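Local coordinates for protein putative dienelactone hydrolase (Klebsiella pneumoniae subsp. pneumoniae MGH 78578, PDB 3F67) that probably acts as a hydrolase of the dienelactone hydrolase family, with the alpha/beta-hydrolase fold, at residues A[98-103]-A[130-135]; A[205-208]-A[213-216]; A[19-24]-A[47-52]; A[58-63]-A[236-241]. All blocks are in the same frame, centred on the assembly; numbering follows the deposited sequence. Where two conformers were deposited one is given.

Contact 1: A[98-103]-A[130-135]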
loop_
_atom_site.group_PDB
_atom_site.type_symbol
_atom_site.label_atom_id
_atom_site.label_comp_id
_atom_site.label_asym_id
_atom_site.label_seq_id
_atom_site.Cartn_x
_atom_site.Cartn_y
_atom_site.Cartn_z
ATOM N N ALA A 98 4.231 11.818 4.301
ATOM C CA ALA A 98 3.742 12.667 5.385
ATOM C C ALA A 98 2.219 12.482 5.571
ATOM O O ALA A 98 1.712 12.461 6.706
ATOM C CB ALA A 98 4.082 14.166 5.111
ATOM N N ASP A 99 1.494 12.323 4.473
ATOM C CA ASP A 99 0.050 12.062 4.580
ATOM C C ASP A 99 -0.196 10.707 5.262
ATOM O O ASP A 99 -1.173 10.572 6.013
ATOM C CB ASP A 99 -0.624 12.068 3.183
ATOM C CG ASP A 99 -0.807 13.483 2.636
ATOM O OD1 ASP A 99 -0.819 14.461 3.441
ATOM O OD2 ASP A 99 -0.923 13.627 1.405
ATOM N N LEU A 100 0.606 9.686 4.943
ATOM C CA LEU A 100 0.403 8.403 5.610
ATOM C C LEU A 100 0.653 8.541 7.117
ATOM O O LEU A 100 -0.066 7.902 7.925
ATOM C CB LEU A 100 1.291 7.328 5.031
ATOM C CG LEU A 100 0.994 7.048 3.557
ATOM C CD1 LEU A 100 2.008 6.058 2.968
ATOM C CD2 LEU A 100 -0.472 6.518 3.357
ATOM N N ASP A 101 1.665 9.329 7.490
ATOM C CA ASP A 101 1.880 9.618 8.940
ATOM C C ASP A 101 0.619 10.239 9.552
ATOM O O ASP A 101 0.273 9.926 10.707
ATOM C CB ASP A 101 3.018 10.609 9.181
ATOM C CG ASP A 101 4.397 10.048 8.820
ATOM O OD1 ASP A 101 4.611 8.796 8.801
ATOM O OD2 ASP A 101 5.276 10.903 8.565
ATOM N N HIS A 102 -0.052 11.131 8.802
ATOM C CA HIS A 102 -1.267 11.749 9.372
ATOM C C HIS A 102 -2.420 10.761 9.507
ATOM O O HIS A 102 -3.270 10.878 10.409
ATOM C CB HIS A 102 -1.676 13.009 8.585
ATOM C CG HIS A 102 -0.808 14.183 8.906
ATOM N ND1 HIS A 102 0.448 14.341 8.368
ATOM C CD2 HIS A 102 -0.986 15.226 9.756
ATOM C CE1 HIS A 102 1.000 15.446 8.843
ATOM N NE2 HIS A 102 0.147 16.010 9.679
ATOM N N VAL A 103 -2.470 9.796 8.592
ATOM C CA VAL A 103 -3.489 8.753 8.705
ATOM C C VAL A 103 -3.212 7.952 10.019
ATOM O O VAL A 103 -4.140 7.659 10.785
ATOM C CB VAL A 103 -3.405 7.778 7.497
ATOM C CG1 VAL A 103 -4.317 6.527 7.802
ATOM C CG2 VAL A 103 -3.850 8.495 6.219
ATOM N N TRP A 130 6.885 0.140 0.183
ATOM C CA TRP A 130 8.307 -0.003 0.489
ATOM C C TRP A 130 8.883 1.276 1.073
ATOM O O TRP A 130 9.628 1.244 2.063
ATOM C CB TRP A 130 9.090 -0.330 -0.798
ATOM C CG TRP A 130 8.925 -1.740 -1.321
ATOM C CD1 TRP A 130 8.186 -2.146 -2.422
ATOM C CD2 TRP A 130 9.575 -2.920 -0.815
ATOM N NE1 TRP A 130 8.343 -3.519 -2.618
ATOM C CE2 TRP A 130 9.180 -4.007 -1.640
ATOM C CE3 TRP A 130 10.442 -3.164 0.284
ATOM C CZ2 TRP A 130 9.622 -5.318 -1.422
ATOM C CZ3 TRP A 130 10.896 -4.480 0.507
ATOM C CH2 TRP A 130 10.485 -5.545 -0.350
ATOM N N LEU A 131 8.599 2.396 0.415
ATOM C CA LEU A 131 9.130 3.677 0.900
ATOM C C LEU A 131 8.704 3.959 2.346
ATOM O O LEU A 131 9.509 4.478 3.158
ATOM C CB LEU A 131 8.716 4.843 -0.000
ATOM C CG LEU A 131 9.162 4.780 -1.478
ATOM C CD1 LEU A 131 8.795 6.096 -2.223
ATOM C CD2 LEU A 131 10.590 4.419 -1.666
ATOM N N TYR A 132 7.414 3.720 2.646
ATOM C CA TYR A 132 6.893 4.022 3.982
ATOM C C TYR A 132 7.562 3.150 5.052
ATOM O O TYR A 132 7.819 3.619 6.196
ATOM C CB TYR A 132 5.350 3.829 4.033
ATOM C CG TYR A 132 4.769 4.534 5.235
ATOM C CD1 TYR A 132 4.841 5.922 5.349
ATOM C CD2 TYR A 132 4.208 3.797 6.272
ATOM C CE1 TYR A 132 4.363 6.574 6.467
ATOM C CE2 TYR A 132 3.697 4.444 7.422
ATOM C CZ TYR A 132 3.776 5.825 7.493
ATOM O OH TYR A 132 3.300 6.487 8.600
ATOM N N ALA A 133 7.890 1.904 4.686
ATOM C CA ALA A 133 8.599 1.029 5.605
ATOM C C ALA A 133 10.010 1.539 5.964
ATOM O O ALA A 133 10.515 1.206 7.032
ATOM C CB ALA A 133 8.664 -0.449 5.060
ATOM N N ALA A 134 10.604 2.388 5.118
ATOM C CA ALA A 134 11.881 3.037 5.454
ATOM C C ALA A 134 11.671 4.439 6.037
ATOM O O ALA A 134 12.641 5.166 6.315
ATOM C CB ALA A 134 12.758 3.139 4.214
ATOM N N HIS A 135 10.421 4.847 6.189
ATOM C CA HIS A 135 10.135 6.213 6.657
ATOM C C HIS A 135 9.680 6.275 8.118
ATOM O O HIS A 135 10.137 7.130 8.885
ATOM C CB HIS A 135 9.085 6.833 5.731
ATOM C CG HIS A 135 8.537 8.144 6.212
ATOM N ND1 HIS A 135 9.172 9.351 5.980
ATOM C CD2 HIS A 135 7.406 8.435 6.902
ATOM C CE1 HIS A 135 8.455 10.332 6.514
ATOM N NE2 HIS A 135 7.368 9.803 7.059
#
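One face of the Y132 ring is covered by L100, and its edge, at the hydroxyl end, meets the carboxylate of D101; the ring of H135 turns its own edge to the same carboxylate. Over the face of Y132, the CB of L100 makes a CH-pi contact, with L100 CB only 3.5 Å from Y132 CE1. The CD1 branch of L100 reaches further along this side of the ring, 3.7 Å from Y132 CD1.

The carboxylate of D101 divides its two oxygens between the two rings. OD1 takes the hydroxyl proton of Y132 on its anti lone pair, Y132 OH to D101 OD1 being 2.7 Å. OD2 is met on its syn side by H135, with NE2 of H135 2.8 Å from OD2 of D101 and the N-H...O angle a nearly straight 167°. The imidazole lies almost flush with the carboxylate, their planes 16° apart, whereas the phenol is turned well out of it. With CG anti to the backbone N (chi1 171°), H135 swings its ring back toward helix 93-108. Two such donors fix the rotation of the carboxylate, and its charge would probably help to keep the imidazole protonated. N136 ND2 adds a hydrogen bond to the Y132 hydroxyl.

The contact thus ties helix 93-108 to the last turn of helix 124-133, through Y132, and to the loop that follows it, through H135. L97, one turn before D101, also packs on Y132 and H135, while L100 reaches beyond the pair to P65 on strand 61-65.

Contact 2: A[205-208]-A[213-216]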
loop_
_atom_site.group_PDB
_atom_site.type_symbol
_atom_site.label_atom_id
_atom_site.label_comp_id
_atom_site.label_asym_id
_atom_site.label_seq_id
_atom_site.Cartn_x
_atom_site.Cartn_y
_atom_site.Cartn_z
ATOM N N VAL A 205 7.851 -12.816 -2.903
ATOM C CA VAL A 205 7.274 -14.039 -3.453
ATOM C C VAL A 205 6.852 -13.722 -4.874
ATOM O O VAL A 205 6.139 -12.736 -5.099
ATOM C CB VAL A 205 6.070 -14.462 -2.602
ATOM C CG1 VAL A 205 5.273 -15.648 -3.292
ATOM C CG2 VAL A 205 6.555 -14.824 -1.155
ATOM N N VAL A 206 7.319 -14.545 -5.840
ATOM C CA VAL A 206 6.992 -14.335 -7.241
ATOM C C VAL A 206 6.046 -15.435 -7.736
ATOM O O VAL A 206 6.366 -16.633 -7.631
ATOM C CB VAL A 206 8.254 -14.352 -8.106
ATOM C CG1 VAL A 206 7.867 -14.096 -9.559
ATOM C CG2 VAL A 206 9.219 -13.263 -7.618
ATOM N N TYR A 207 4.876 -15.032 -8.213
ATOM C CA TYR A 207 3.845 -15.963 -8.696
ATOM C C TYR A 207 4.054 -16.255 -10.182
ATOM O O TYR A 207 3.891 -15.360 -11.013
ATOM C CB TYR A 207 2.445 -15.373 -8.466
ATOM C CG TYR A 207 2.105 -15.363 -6.995
ATOM C CD1 TYR A 207 1.519 -16.490 -6.393
ATOM C CD2 TYR A 207 2.415 -14.254 -6.197
ATOM C CE1 TYR A 207 1.252 -16.518 -4.999
ATOM C CE2 TYR A 207 2.152 -14.273 -4.819
ATOM C CZ TYR A 207 1.554 -15.390 -4.251
ATOM O OH TYR A 207 1.279 -15.427 -2.911
ATOM N N PRO A 208 4.392 -17.513 -10.522
ATOM C CA PRO A 208 4.713 -17.856 -11.924
ATOM C C PRO A 208 3.627 -17.492 -12.943
ATOM O O PRO A 208 3.943 -17.172 -14.086
ATOM C CB PRO A 208 4.918 -19.389 -11.909
ATOM C CG PRO A 208 5.134 -19.781 -10.520
ATOM C CD PRO A 208 4.542 -18.656 -9.605
ATOM N N ALA A 213 -1.059 -6.502 -11.176
ATOM C CA ALA A 213 -2.445 -6.265 -10.730
ATOM C C ALA A 213 -3.260 -7.569 -10.661
ATOM O O ALA A 213 -4.468 -7.615 -10.955
ATOM C CB ALA A 213 -3.158 -5.208 -11.618
ATOM N N PHE A 214 -2.600 -8.619 -10.210
ATOM C CA PHE A 214 -3.280 -9.923 -10.189
ATOM C C PHE A 214 -4.318 -10.077 -9.077
ATOM O O PHE A 214 -5.087 -11.031 -9.073
ATOM C CB PHE A 214 -2.259 -11.087 -10.191
ATOM C CG PHE A 214 -1.422 -11.194 -8.933
ATOM C CD1 PHE A 214 -1.960 -11.781 -7.756
ATOM C CD2 PHE A 214 -0.085 -10.780 -8.932
ATOM C CE1 PHE A 214 -1.154 -11.911 -6.613
ATOM C CE2 PHE A 214 0.730 -10.909 -7.771
ATOM C CZ PHE A 214 0.184 -11.474 -6.625
ATOM N N ASN A 215 -4.308 -9.160 -8.108
ATOM C CA ASN A 215 -5.352 -9.146 -7.110
ATOM C C ASN A 215 -6.573 -8.310 -7.479
ATOM O O ASN A 215 -7.550 -8.265 -6.720
ATOM C CB ASN A 215 -4.745 -8.616 -5.799
ATOM C CG ASN A 215 -5.624 -8.895 -4.600
ATOM O OD1 ASN A 215 -5.977 -10.057 -4.317
ATOM N ND2 ASN A 215 -6.011 -7.826 -3.884
ATOM N N ALA A 216 -6.544 -7.660 -8.654
ATOM C CA ALA A 216 -7.651 -6.734 -9.007
ATOM C C ALA A 216 -8.807 -7.528 -9.597
ATOM O O ALA A 216 -8.896 -7.750 -10.831
ATOM C CB ALA A 216 -7.170 -5.651 -9.976
#
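The hydroxyl of Y207 is hydrogen-bonded to D229 OD2 of helix 224-238, which anchors the far end of a ring whose flank meets F214. Across the contact there is no polar bond, and two aromatic side chains do all the touching. The closest approach is Y207 CD2 to F214 CZ, 3.6 Å, and CE2 of Y207 follows at 3.9 Å from the same CZ. A corner of the phenyl ring therefore presses on one side of the phenol. The ring planes are inclined at 56° with centroids 5.2 Å apart, so the rings meet at a slant.

F214 holds its CG between the backbone N and the carbonyl carbon (chi1 67°), which sends the ring out of the type I turn 213-216 toward the strand. That turn is closed by A216 N on A213 O at 3.1 Å. Y146 meets the F214 ring edge-to-face, and its hydroxyl accepts from N215 N.

Y207 ends strand 202-207, the outermost on its side of the sheet, and F214 stands two residues after H212, which probably forms a Cys-His-Asp triad with C123 and D180, as in dienelactone hydrolases. Both rings pack on S226 of helix 224-238, and Y207 also rests on L175 of neighbouring strand 172-177.

Contact 3: A[19-24]-A[47-52]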
loop_
_atom_site.group_PDB
_atom_site.type_symbol
_atom_site.label_atom_id
_atom_site.label_comp_id
_atom_site.label_asym_id
_atom_site.label_seq_id
_atom_site.Cartn_x
_atom_site.Cartn_y
_atom_site.Cartn_z
ATOM N N PRO A 19 -9.791 13.246 2.204
ATOM C CA PRO A 19 -10.840 12.224 2.294
ATOM C C PRO A 19 -10.224 10.864 2.511
ATOM O O PRO A 19 -9.120 10.594 2.020
ATOM C CB PRO A 19 -11.486 12.232 0.884
ATOM C CG PRO A 19 -11.116 13.563 0.336
ATOM C CD PRO A 19 -9.763 13.886 0.889
ATOM N N ALA A 20 -10.956 10.016 3.221
ATOM C CA ALA A 20 -10.514 8.618 3.412
ATOM C C ALA A 20 -11.694 7.733 3.668
ATOM O O ALA A 20 -12.696 8.171 4.236
ATOM C CB ALA A 20 -9.527 8.504 4.561
ATOM N N TYR A 21 -11.545 6.472 3.295
ATOM C CA TYR A 21 -12.577 5.476 3.594
ATOM C C TYR A 21 -12.021 4.621 4.724
ATOM O O TYR A 21 -10.813 4.370 4.765
ATOM C CB TYR A 21 -12.767 4.598 2.351
ATOM C CG TYR A 21 -13.861 3.535 2.503
ATOM C CD1 TYR A 21 -15.213 3.887 2.436
ATOM C CD2 TYR A 21 -13.523 2.202 2.673
ATOM C CE1 TYR A 21 -16.219 2.897 2.580
ATOM C CE2 TYR A 21 -14.490 1.219 2.782
ATOM C CZ TYR A 21 -15.836 1.578 2.740
ATOM O OH TYR A 21 -16.803 0.608 2.860
ATOM N N HIS A 22 -12.874 4.180 5.632
ATOM C CA HIS A 22 -12.406 3.289 6.705
ATOM C C HIS A 22 -13.412 2.202 7.007
ATOM O O HIS A 22 -14.623 2.406 6.845
ATOM C CB HIS A 22 -12.025 4.076 7.998
ATOM C CG HIS A 22 -13.171 4.832 8.605
ATOM N ND1 HIS A 22 -13.914 4.356 9.666
ATOM C CD2 HIS A 22 -13.712 6.031 8.277
ATOM C CE1 HIS A 22 -14.881 5.217 9.947
ATOM N NE2 HIS A 22 -14.769 6.253 9.132
ATOM N N ALA A 23 -12.914 1.050 7.430
ATOM C CA ALA A 23 -13.781 -0.086 7.787
ATOM C C ALA A 23 -13.170 -0.742 9.005
ATOM O O ALA A 23 -11.934 -0.784 9.141
ATOM C CB ALA A 23 -13.835 -1.138 6.599
ATOM N N ARG A 24 -14.021 -1.321 9.857
ATOM C CA ARG A 24 -13.501 -2.000 11.053
ATOM C C ARG A 24 -14.524 -3.013 11.544
ATOM O O ARG A 24 -15.700 -2.932 11.159
ATOM C CB ARG A 24 -13.293 -0.978 12.179
ATOM C CG ARG A 24 -14.620 -0.384 12.684
ATOM C CD ARG A 24 -14.330 0.744 13.673
ATOM N NE ARG A 24 -13.908 1.971 12.968
ATOM C CZ ARG A 24 -13.358 3.023 13.590
ATOM N NH1 ARG A 24 -13.166 2.992 14.916
ATOM N NH2 ARG A 24 -13.006 4.101 12.893
ATOM N N HIS A 47 -12.982 -0.889 -5.682
ATOM C CA HIS A 47 -12.169 -2.097 -5.399
ATOM C C HIS A 47 -11.363 -1.853 -4.091
ATOM O O HIS A 47 -11.262 -2.749 -3.265
ATOM C CB HIS A 47 -11.217 -2.377 -6.552
ATOM C CG HIS A 47 -10.209 -3.451 -6.258
ATOM N ND1 HIS A 47 -10.577 -4.730 -5.892
ATOM C CD2 HIS A 47 -8.853 -3.437 -6.259
ATOM C CE1 HIS A 47 -9.496 -5.456 -5.683
ATOM N NE2 HIS A 47 -8.436 -4.704 -5.909
ATOM N N ILE A 48 -10.793 -0.658 -3.933
ATOM C CA ILE A 48 -9.988 -0.382 -2.721
ATOM C C ILE A 48 -10.899 -0.390 -1.472
ATOM O O ILE A 48 -10.510 -0.905 -0.390
ATOM C CB ILE A 48 -9.197 0.957 -2.855
ATOM C CG1 ILE A 48 -8.258 0.906 -4.092
ATOM C CG2 ILE A 48 -8.444 1.286 -1.547
ATOM C CD1 ILE A 48 -7.169 -0.215 -4.015
ATOM N N ARG A 49 -12.098 0.165 -1.612
ATOM C CA ARG A 49 -13.092 0.131 -0.522
ATOM C C ARG A 49 -13.473 -1.306 -0.145
ATOM O O ARG A 49 -13.578 -1.640 1.043
ATOM C CB ARG A 49 -14.319 0.989 -0.894
ATOM C CG ARG A 49 -13.946 2.455 -1.227
ATOM C CD ARG A 49 -15.106 3.163 -1.947
ATOM N NE ARG A 49 -16.302 3.341 -1.119
ATOM C CZ ARG A 49 -16.731 4.519 -0.649
ATOM N NH1 ARG A 49 -17.846 4.585 0.068
ATOM N NH2 ARG A 49 -16.064 5.636 -0.901
ATOM N N ASP A 50 -13.648 -2.165 -1.153
ATOM C CA ASP A 50 -13.881 -3.620 -0.948
ATOM C C ASP A 50 -12.714 -4.246 -0.153
ATOM O O ASP A 50 -12.947 -4.993 0.807
ATOM C CB ASP A 50 -14.039 -4.291 -2.329
ATOM C CG ASP A 50 -14.425 -5.759 -2.273
ATOM O OD1 ASP A 50 -14.973 -6.234 -1.256
ATOM O OD2 ASP A 50 -14.215 -6.426 -3.323
ATOM N N LEU A 51 -11.468 -3.947 -0.541
ATOM C CA LEU A 51 -10.328 -4.455 0.193
ATOM C C LEU A 51 -10.324 -4.005 1.664
ATOM O O LEU A 51 -9.959 -4.802 2.528
ATOM C CB LEU A 51 -8.997 -4.070 -0.511
ATOM C CG LEU A 51 -8.868 -4.672 -1.943
ATOM C CD1 LEU A 51 -7.509 -4.274 -2.487
ATOM C CD2 LEU A 51 -9.044 -6.201 -2.001
ATOM N N CYS A 52 -10.683 -2.739 1.950
ATOM C CA CYS A 52 -10.731 -2.265 3.346
ATOM C C CYS A 52 -11.772 -3.089 4.109
ATOM O O CYS A 52 -11.551 -3.506 5.254
ATOM C CB CYS A 52 -11.157 -0.786 3.392
ATOM S SG CYS A 52 -9.816 0.321 2.832
#
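Y21 is wedged against helix 46-57, with the aliphatic part of R49 over one face of its ring and C52 at its edge. The tight part is here. R49 CB makes a CH-pi contact 3.9 Å from the centroid of the Y21 ring, 18° off the normal, while CB of C52 lies in the ring plane, 3.9 Å from Y21 CD2. Two residues further along the strand, A23 meets the same C52, its methyl CB 3.6 Å from the carbonyl O of C52. With CG anti to the backbone N (chi1 -178°), the Y21 ring is carried into the angle between R49 and C52.

Toward the partly exposed side the contact becomes polar and less certain. R49 was modelled in two conformers; in the one described, its chain bends at chi3 and brings one face of the guanidinium against the CD1-CE1 side of the ring, with NH1 of R49 3.4 Å from CE1 of Y21. The two planes are 36° apart, so the groups lean on each other without lying flat.

The polar ends are answered outside the pair: in this conformer R49 NH2 forms a salt bridge with E8 OE2 of strand 4-13, and R53 NH1 is hydrogen-bonded to the Y21 hydroxyl. Strand 16-25 and helix 46-57 are thus joined in the interior by van der Waals packing, with no hydrogen bond between the two segments, whereas on the partly exposed side the guanidinium charge is probably balanced by E8.

Contact 4: A[58-63]-A[236-241]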
loop_
_atom_site.group_PDB
_atom_site.type_symbol
_atom_site.label_atom_id
_atom_site.label_comp_id
_atom_site.label_asym_id
_atom_site.label_seq_id
_atom_site.Cartn_x
_atom_site.Cartn_y
_atom_site.Cartn_z
ATOM N N GLU A 58 -11.338 -9.389 8.914
ATOM C CA GLU A 58 -10.253 -10.129 9.601
ATOM C C GLU A 58 -9.863 -9.558 10.939
ATOM O O GLU A 58 -8.976 -10.124 11.624
ATOM C CB GLU A 58 -8.994 -10.201 8.713
ATOM C CG GLU A 58 -9.248 -10.820 7.329
ATOM C CD GLU A 58 -9.527 -12.322 7.367
ATOM O OE1 GLU A 58 -9.350 -12.960 8.428
ATOM O OE2 GLU A 58 -9.928 -12.868 6.322
ATOM N N GLY A 59 -10.459 -8.410 11.296
ATOM C CA GLY A 59 -10.230 -7.795 12.605
ATOM C C GLY A 59 -9.428 -6.503 12.620
ATOM O O GLY A 59 -9.132 -5.996 13.713
ATOM N N TYR A 60 -9.148 -5.950 11.434
ATOM C CA TYR A 60 -8.337 -4.739 11.304
ATOM C C TYR A 60 -9.198 -3.470 11.132
ATOM O O TYR A 60 -10.319 -3.530 10.582
ATOM C CB TYR A 60 -7.416 -4.856 10.066
ATOM C CG TYR A 60 -6.402 -5.930 10.257
ATOM C CD1 TYR A 60 -5.293 -5.708 11.117
ATOM C CD2 TYR A 60 -6.521 -7.171 9.627
ATOM C CE1 TYR A 60 -4.363 -6.723 11.359
ATOM C CE2 TYR A 60 -5.585 -8.163 9.857
ATOM C CZ TYR A 60 -4.505 -7.927 10.705
ATOM O OH TYR A 60 -3.586 -8.905 10.952
ATOM N N LEU A 61 -8.679 -2.358 11.646
ATOM C CA LEU A 61 -9.159 -1.000 11.257
ATOM C C LEU A 61 -8.388 -0.672 9.986
ATOM O O LEU A 61 -7.178 -0.366 10.030
ATOM C CB LEU A 61 -8.873 0.037 12.364
ATOM C CG LEU A 61 -8.989 1.538 11.962
ATOM C CD1 LEU A 61 -10.380 1.805 11.379
ATOM C CD2 LEU A 61 -8.731 2.411 13.239
ATOM N N ALA A 62 -9.068 -0.752 8.849
ATOM C CA ALA A 62 -8.400 -0.550 7.561
ATOM C C ALA A 62 -8.793 0.809 7.026
ATOM O O ALA A 62 -9.997 1.161 7.003
ATOM C CB ALA A 62 -8.870 -1.641 6.549
ATOM N N ILE A 63 -7.808 1.568 6.603
ATOM C CA ILE A 63 -8.060 3.004 6.212
ATOM C C ILE A 63 -7.397 3.273 4.876
ATOM O O ILE A 63 -6.198 3.028 4.742
ATOM C CB ILE A 63 -7.472 3.996 7.266
ATOM C CG1 ILE A 63 -8.095 3.730 8.644
ATOM C CG2 ILE A 63 -7.777 5.460 6.837
ATOM C CD1 ILE A 63 -7.198 4.274 9.804
ATOM N N ALA A 236 -0.912 -13.799 7.047
ATOM C CA ALA A 236 0.087 -14.534 7.855
ATOM C C ALA A 236 1.233 -13.606 8.304
ATOM O O ALA A 236 1.743 -13.710 9.423
ATOM C CB ALA A 236 0.672 -15.726 7.007
ATOM N N TRP A 237 1.605 -12.665 7.432
ATOM C CA TRP A 237 2.735 -11.776 7.691
ATOM C C TRP A 237 2.358 -10.844 8.829
ATOM O O TRP A 237 3.192 -10.506 9.671
ATOM C CB TRP A 237 3.028 -10.969 6.416
ATOM C CG TRP A 237 4.334 -10.216 6.432
ATOM C CD1 TRP A 237 4.499 -8.874 6.646
ATOM C CD2 TRP A 237 5.609 -10.755 6.140
ATOM N NE1 TRP A 237 5.845 -8.546 6.530
ATOM C CE2 TRP A 237 6.540 -9.685 6.192
ATOM C CE3 TRP A 237 6.062 -12.054 5.816
ATOM C CZ2 TRP A 237 7.914 -9.860 5.942
ATOM C CZ3 TRP A 237 7.437 -12.255 5.549
ATOM C CH2 TRP A 237 8.359 -11.154 5.625
ATOM N N PHE A 238 1.105 -10.401 8.830
ATOM C CA PHE A 238 0.574 -9.447 9.821
ATOM C C PHE A 238 0.159 -10.099 11.142
ATOM O O PHE A 238 -0.091 -9.396 12.142
ATOM C CB PHE A 238 -0.692 -8.732 9.296
ATOM C CG PHE A 238 -0.430 -7.695 8.213
ATOM C CD1 PHE A 238 -1.474 -7.295 7.348
ATOM C CD2 PHE A 238 0.853 -7.144 8.015
ATOM C CE1 PHE A 238 -1.252 -6.336 6.343
ATOM C CE2 PHE A 238 1.091 -6.155 7.008
ATOM C CZ PHE A 238 0.045 -5.759 6.169
ATOM N N ALA A 239 0.058 -11.412 11.138
ATOM C CA ALA A 239 -0.714 -12.111 12.207
ATOM C C ALA A 239 -0.266 -11.817 13.648
ATOM O O ALA A 239 -1.116 -11.752 14.567
ATOM C CB ALA A 239 -0.677 -13.631 11.968
ATOM N N GLN A 240 1.042 -11.684 13.885
ATOM C CA GLN A 240 1.507 -11.526 15.271
ATOM C C GLN A 240 1.377 -10.111 15.815
ATOM O O GLN A 240 1.580 -9.908 17.022
ATOM C CB GLN A 240 2.999 -11.935 15.396
ATOM C CG GLN A 240 3.990 -10.861 14.892
ATOM C CD GLN A 240 5.401 -11.391 14.847
ATOM O OE1 GLN A 240 6.117 -11.313 15.827
ATOM N NE2 GLN A 240 5.779 -11.974 13.744
ATOM N N TYR A 241 1.148 -9.149 14.925
ATOM C CA TYR A 241 1.260 -7.712 15.287
ATOM C C TYR A 241 -0.034 -7.134 15.824
ATOM O O TYR A 241 -1.096 -7.754 15.651
ATOM C CB TYR A 241 1.777 -6.896 14.080
ATOM C CG TYR A 241 3.116 -7.378 13.637
ATOM C CD1 TYR A 241 3.274 -8.130 12.447
ATOM C CD2 TYR A 241 4.250 -7.151 14.429
ATOM C CE1 TYR A 241 4.559 -8.601 12.051
ATOM C CE2 TYR A 241 5.522 -7.623 14.034
ATOM C CZ TYR A 241 5.647 -8.342 12.847
ATOM O OH TYR A 241 6.893 -8.772 12.461
ATOM O OXT TYR A 241 0.002 -6.059 16.477
HETATM O O HOH W 1 -2.707 -8.846 13.637
#
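Y60, just past the Schellman motif in which G59 takes a positive phi (110°) to end helix 46-57, faces F238, where a type I turn running to Y241 begins; the CA atoms of Y60 and F238 remain 10.2 Å apart. The long tyrosine side chain spans that gap. With CG anti to its carbonyl carbon (chi1 -66°), the phenol is directed at the C-terminal segment, and its hydroxyl end does the touching. OH of Y60 lies 3.3 Å from CB of F238, while CZ of Y60 is 4.1 Å from the same CB. The contact is thus with the CB of F238 rather than with its ring.

No direct hydrogen bond links the segments; a water does. It is 2.8 Å from Y60 OH and donates to Y241 O, also at 2.8 Å, so the tyrosine hydroxyl reaches the C-terminal carboxylate through one solvent molecule. The turn itself is closed by Y241 N on F238 O at 3.1 Å.

OXT of Y241 forms a salt bridge with R116 at the start of strand 116-122. Y60 leads into strand 61-65 and packs on P33 and V35 of strand 32-38; Y60 and F238 both rest on L118, and F238 continues to V143, so the end of helix 224-238 packs against strands 116-122 and 141-145.

Overall arrangement
Contacts 2, 3 and 4 bring together mostly buried side chains around one mixed sheet, whereas contact 1 joins two helices and is only partly buried. Contacts 3 and 4 are closest, their centres 14 Å apart: helix 46-57 leads into strand 61-65, which pairs with strand 16-25 through a probable hydrogen bond from A62 N to A23 O. On the other face of strand 61-65, I63 touches V103 of contact 1. Contact 2 meets contact 3 where N215 and A216 pack on H47. Chemistry changes with place: a carboxylate binds two rings in contact 1, two rings meet without polar bonds in contact 2, an arginine lies along a tyrosine in contact 3, and water bridges to the chain end in contact 4.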